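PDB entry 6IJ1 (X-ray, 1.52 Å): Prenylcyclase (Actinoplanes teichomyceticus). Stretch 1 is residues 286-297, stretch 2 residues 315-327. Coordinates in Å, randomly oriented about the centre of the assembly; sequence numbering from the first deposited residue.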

# COMPACT_ATOMS: atom_id res chain seq x y z
N THR A 286 0.78 -12.23 -11.60
CA THR A 286 -0.66 -12.45 -11.56
C THR A 286 -1.29 -11.42 -10.63
O THR A 286 -0.84 -11.27 -9.48
CB THR A 286 -0.92 -13.84 -11.02
OG1 THR A 286 -0.28 -14.77 -11.95
CG2 THR A 286 -2.44 -14.12 -10.90
N PRO A 287 -2.36 -10.73 -11.04
CA PRO A 287 -2.95 -9.73 -10.15
C PRO A 287 -3.39 -10.39 -8.86
O PRO A 287 -4.23 -11.33 -8.85
CB PRO A 287 -4.14 -9.19 -10.94
CG PRO A 287 -3.65 -9.33 -12.43
CD PRO A 287 -2.94 -10.65 -12.40
N SER A 288 -2.90 -9.86 -7.76
CA SER A 288 -3.15 -10.49 -6.48
C SER A 288 -3.19 -9.45 -5.37
O SER A 288 -3.18 -9.82 -4.18
CB SER A 288 -2.05 -11.56 -6.23
OG SER A 288 -0.74 -11.07 -6.56
N ALA A 289 -3.32 -8.18 -5.71
CA ALA A 289 -3.40 -7.13 -4.69
C ALA A 289 -4.88 -7.03 -4.29
O ALA A 289 -5.64 -6.19 -4.77
CB ALA A 289 -2.83 -5.81 -5.24
N ARG A 290 -5.29 -7.94 -3.40
CA ARG A 290 -6.71 -8.18 -3.15
C ARG A 290 -7.19 -7.23 -2.07
O ARG A 290 -6.82 -7.36 -0.90
CB ARG A 290 -6.96 -9.65 -2.74
CG ARG A 290 -6.46 -10.68 -3.80
CD ARG A 290 -6.98 -10.38 -5.25
NE ARG A 290 -8.34 -10.84 -5.48
CZ ARG A 290 -8.66 -12.10 -5.87
NH1 ARG A 290 -7.78 -13.01 -5.97
NH2 ARG A 290 -9.90 -12.44 -6.04
N LEU A 291 -7.98 -6.26 -2.51
CA LEU A 291 -8.45 -5.15 -1.69
C LEU A 291 -9.88 -5.47 -1.30
O LEU A 291 -10.72 -5.73 -2.17
CB LEU A 291 -8.38 -3.87 -2.54
CG LEU A 291 -8.51 -2.47 -1.99
CD1 LEU A 291 -8.34 -1.56 -3.19
CD2 LEU A 291 -9.90 -2.37 -1.44
N ARG A 292 -10.19 -5.43 -0.01
CA ARG A 292 -11.58 -5.65 0.39
C ARG A 292 -12.23 -4.29 0.65
O ARG A 292 -11.76 -3.52 1.50
CB ARG A 292 -11.69 -6.57 1.59
CG ARG A 292 -10.94 -6.15 2.84
CD ARG A 292 -11.00 -7.24 3.92
NE ARG A 292 -10.34 -6.82 5.14
CZ ARG A 292 -10.05 -7.63 6.14
NH1 ARG A 292 -10.45 -8.93 6.11
NH2 ARG A 292 -9.37 -7.20 7.20
N MET A 293 -13.26 -3.99 -0.13
CA MET A 293 -14.00 -2.73 0.04
C MET A 293 -14.96 -2.91 1.22
O MET A 293 -16.15 -3.26 1.06
CB MET A 293 -14.72 -2.34 -1.25
CG MET A 293 -13.86 -1.78 -2.33
SD MET A 293 -13.01 -0.29 -1.75
CE MET A 293 -14.41 0.68 -1.25
N VAL A 294 -14.43 -2.70 2.43
CA VAL A 294 -15.22 -2.90 3.64
C VAL A 294 -16.47 -2.04 3.57
O VAL A 294 -16.47 -0.91 3.07
CB VAL A 294 -14.38 -2.49 4.86
CG1 VAL A 294 -15.11 -2.87 6.20
CG2 VAL A 294 -13.03 -3.23 4.87
N LEU A 295 -17.55 -2.57 4.12
CA LEU A 295 -18.77 -1.78 4.10
C LEU A 295 -18.59 -0.58 5.02
O LEU A 295 -17.96 -0.71 6.06
CB LEU A 295 -19.97 -2.62 4.54
CG LEU A 295 -20.33 -3.69 3.47
CD1 LEU A 295 -21.15 -4.78 4.15
CD2 LEU A 295 -20.96 -3.10 2.23
N PRO A 296 -19.20 0.55 4.69
CA PRO A 296 -18.92 1.81 5.42
C PRO A 296 -19.19 1.77 6.91
O PRO A 296 -18.52 2.48 7.68
CB PRO A 296 -19.85 2.82 4.74
CG PRO A 296 -19.88 2.31 3.30
CD PRO A 296 -19.82 0.82 3.38
N TRP A 297 -20.14 0.95 7.35
CA TRP A 297 -20.50 0.86 8.75
C TRP A 297 -19.80 -0.27 9.44
O TRP A 297 -19.98 -0.46 10.65
CB TRP A 297 -22.04 0.68 8.84
CG TRP A 297 -22.58 -0.48 7.97
CD1 TRP A 297 -22.76 -1.76 8.36
CD2 TRP A 297 -22.94 -0.42 6.61
NE1 TRP A 297 -23.24 -2.54 7.29
CE2 TRP A 297 -23.33 -1.72 6.21
CE3 TRP A 297 -22.93 0.59 5.65
CZ2 TRP A 297 -23.74 -2.02 4.89
CZ3 TRP A 297 -23.35 0.29 4.34
CH2 TRP A 297 -23.75 -1.01 3.99
N ALA A 315 -22.21 -2.25 -6.73
CA ALA A 315 -21.73 -3.49 -6.07
C ALA A 315 -20.26 -3.41 -5.64
O ALA A 315 -19.75 -4.43 -5.22
CB ALA A 315 -21.98 -4.66 -6.98
N CYS A 316 -19.60 -2.25 -5.72
CA CYS A 316 -18.19 -2.21 -5.25
C CYS A 316 -18.14 -2.33 -3.72
O CYS A 316 -17.19 -2.90 -3.21
CB CYS A 316 -17.45 -0.99 -5.79
SG CYS A 316 -17.84 0.59 -4.99
N LEU A 317 -19.15 -1.84 -3.02
CA LEU A 317 -19.14 -1.95 -1.54
C LEU A 317 -19.33 -3.42 -1.15
O LEU A 317 -20.24 -4.04 -1.67
CB LEU A 317 -20.27 -1.11 -0.94
CG LEU A 317 -20.17 0.40 -1.11
CD1 LEU A 317 -21.25 1.09 -0.27
CD2 LEU A 317 -18.80 0.91 -0.73
N GLY A 318 -18.51 -3.94 -0.25
CA GLY A 318 -18.72 -5.30 0.21
C GLY A 318 -18.08 -6.33 -0.70
O GLY A 318 -18.38 -7.52 -0.56
N THR A 319 -17.21 -5.90 -1.60
CA THR A 319 -16.57 -6.80 -2.55
C THR A 319 -15.08 -6.90 -2.24
O THR A 319 -14.47 -5.98 -1.71
CB THR A 319 -16.82 -6.30 -3.98
OG1 THR A 319 -16.78 -7.40 -4.88
CG2 THR A 319 -15.73 -5.29 -4.45
N ILE A 320 -14.50 -8.03 -2.64
CA ILE A 320 -13.04 -8.19 -2.70
C ILE A 320 -12.63 -7.98 -4.14
O ILE A 320 -13.10 -8.69 -5.04
CB ILE A 320 -12.61 -9.56 -2.20
CG1 ILE A 320 -12.86 -9.65 -0.71
CG2 ILE A 320 -11.09 -9.76 -2.49
CD1 ILE A 320 -12.84 -11.09 -0.21
N ALA A 321 -11.79 -6.97 -4.38
CA ALA A 321 -11.40 -6.56 -5.72
C ALA A 321 -9.97 -6.96 -5.95
O ALA A 321 -9.24 -7.35 -5.03
CB ALA A 321 -11.55 -5.04 -5.87
N ARG A 322 -9.54 -6.86 -7.21
CA ARG A 322 -8.16 -7.08 -7.56
C ARG A 322 -7.68 -5.94 -8.44
O ARG A 322 -8.48 -5.20 -9.04
CB ARG A 322 -7.96 -8.44 -8.28
CG ARG A 322 -8.42 -8.41 -9.68
CD ARG A 322 -8.41 -9.92 -10.24
NE ARG A 322 -9.62 -10.61 -9.81
CZ ARG A 322 -9.67 -11.92 -9.56
NH1 ARG A 322 -8.57 -12.67 -9.67
NH2 ARG A 322 -10.85 -12.47 -9.24
N ASP A 323 -6.36 -5.78 -8.51
CA ASP A 323 -5.74 -4.81 -9.39
C ASP A 323 -5.84 -5.33 -10.82
O ASP A 323 -4.97 -6.09 -11.30
CB ASP A 323 -4.27 -4.57 -8.98
CG ASP A 323 -3.45 -5.85 -8.85
OD1 ASP A 323 -3.91 -6.85 -8.24
OD2 ASP A 323 -2.26 -5.81 -9.28
N THR A 324 -6.94 -4.95 -11.48
CA THR A 324 -7.35 -5.44 -12.80
C THR A 324 -6.21 -5.59 -13.80
O THR A 324 -6.16 -6.57 -14.56
CB THR A 324 -8.34 -4.44 -13.32
OG1 THR A 324 -9.31 -4.16 -12.30
CG2 THR A 324 -9.06 -5.02 -14.56
N PHE A 325 -5.32 -4.59 -13.84
CA PHE A 325 -4.28 -4.54 -14.87
C PHE A 325 -2.93 -5.00 -14.37
O PHE A 325 -1.95 -4.98 -15.13
CB PHE A 325 -4.24 -3.12 -15.45
CG PHE A 325 -5.54 -2.73 -16.04
CD1 PHE A 325 -6.00 -3.40 -17.13
CD2 PHE A 325 -6.32 -1.78 -15.43
CE1 PHE A 325 -7.26 -3.03 -17.67
CE2 PHE A 325 -7.58 -1.41 -15.94
CZ PHE A 325 -8.04 -2.05 -17.06
N GLY A 326 -2.84 -5.43 -13.08
CA GLY A 326 -1.60 -5.99 -12.55
C GLY A 326 -0.53 -4.97 -12.22
O GLY A 326 0.59 -5.37 -11.87
N LEU A 327 -0.87 -3.68 -12.23
CA LEU A 327 0.20 -2.69 -11.98
C LEU A 327 0.54 -2.67 -10.49
O LEU A 327 1.72 -2.59 -10.11
CB LEU A 327 -0.18 -1.27 -12.42
CG LEU A 327 -0.76 -1.04 -13.82
CD1 LEU A 327 -0.65 0.49 -14.11
CD2 LEU A 327 -0.06 -1.80 -14.88
O HOH W 1 -5.93 -12.41 -10.77
O HOH W 2 -11.15 -9.98 -6.43

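Two segments of a chain that run antiparallel can be joined by very few formal sheet residues, provided the flanking loops continue the same pattern of contacts. The pairing of residues 286-297 with 315-327 in this prenylcyclase is a compact example, burying 845 Å² counted over both sides.

The backbone hydrogen bonds set the register. Leu 291 and Ala 321 form a hydrogen-bonded antiparallel pair: Leu 291 N donates to Ala 321 O at 3.0 Å, and Ala 321 N returns a bond to Leu 291 O at 2.8 Å, the latter almost straight at 175°. The ladder continues with Met 293 N to Thr 319 O and Gly 318 N to Met 293 O, both 2.8 Å, so that Met 293 uses its amide and its carbonyl on the same partner segment. Alongside these bonds, carbonyl oxygens also receive CA-H groups: Arg 290 CA lies 3.3 Å from Ala 321 O, and Ile 320 CA lies 3.4 Å from Leu 291 O. Each of these two oxygens thus accepts an amide and a CA-H contact together, as is common in antiparallel sheets.

Turns adjoin the strand pairing in stretch 2. In the type II turn from Cys 316 to Thr 319, the closing bond from Thr 319 N to Cys 316 O is weak at 3.4 Å. Gly 318, the third residue of this turn, has a phi of 85°, where a CB would be jammed against the carbonyl O of the residue before; an ideal CB would also come within 3.2 Å of Leu 295 CD2. The type I turn from Asp 323 to Gly 326 is closed more tightly, with Gly 326 N 2.9 Å from Asp 323 O.

Beyond the strands, a side chain takes over the role of a backbone acceptor. Asp 323 OD1 accepts a hydrogen bond from Ala 289 N at 2.9 Å, tying the loop before the strand to the other segment. Pro 287 packs nearby, its CB 3.2 Å from Asp 323 O and its CG 3.9 Å from Gly 326 CA.

The arginine pair shows that like charges can be close neighbours. The guanidinium of Arg 290 lies flat on that of Arg 322, with centres 3.9 Å apart and planes at 29°. Their NH2 atoms approach to 3.3 Å, but both are donors and no hydrogen bond joins them. Stacking leaves the edges of the groups available to acceptors: water 2 links Arg 290 NH2 (2.8 Å) to Ile 320 O (2.7 Å), while water 1 links Arg 322 NH1 (2.9 Å) to Pro 287 O (2.8 Å).

Apolar packing gathers around Leu 317 at the far end. Leu 295 CD2 rests 3.8 Å from Leu 317 CB, and Pro 296 CD lies 3.9 Å from Leu 317 CD1; Met 293 CE is more distant, 4.4 Å from Leu 317 CD2. On the sheet face shared by Arg 292 and Ile 320, Arg 292 CB sits 4.0 Å from Ile 320 CG1, while the end of the arginine leads away.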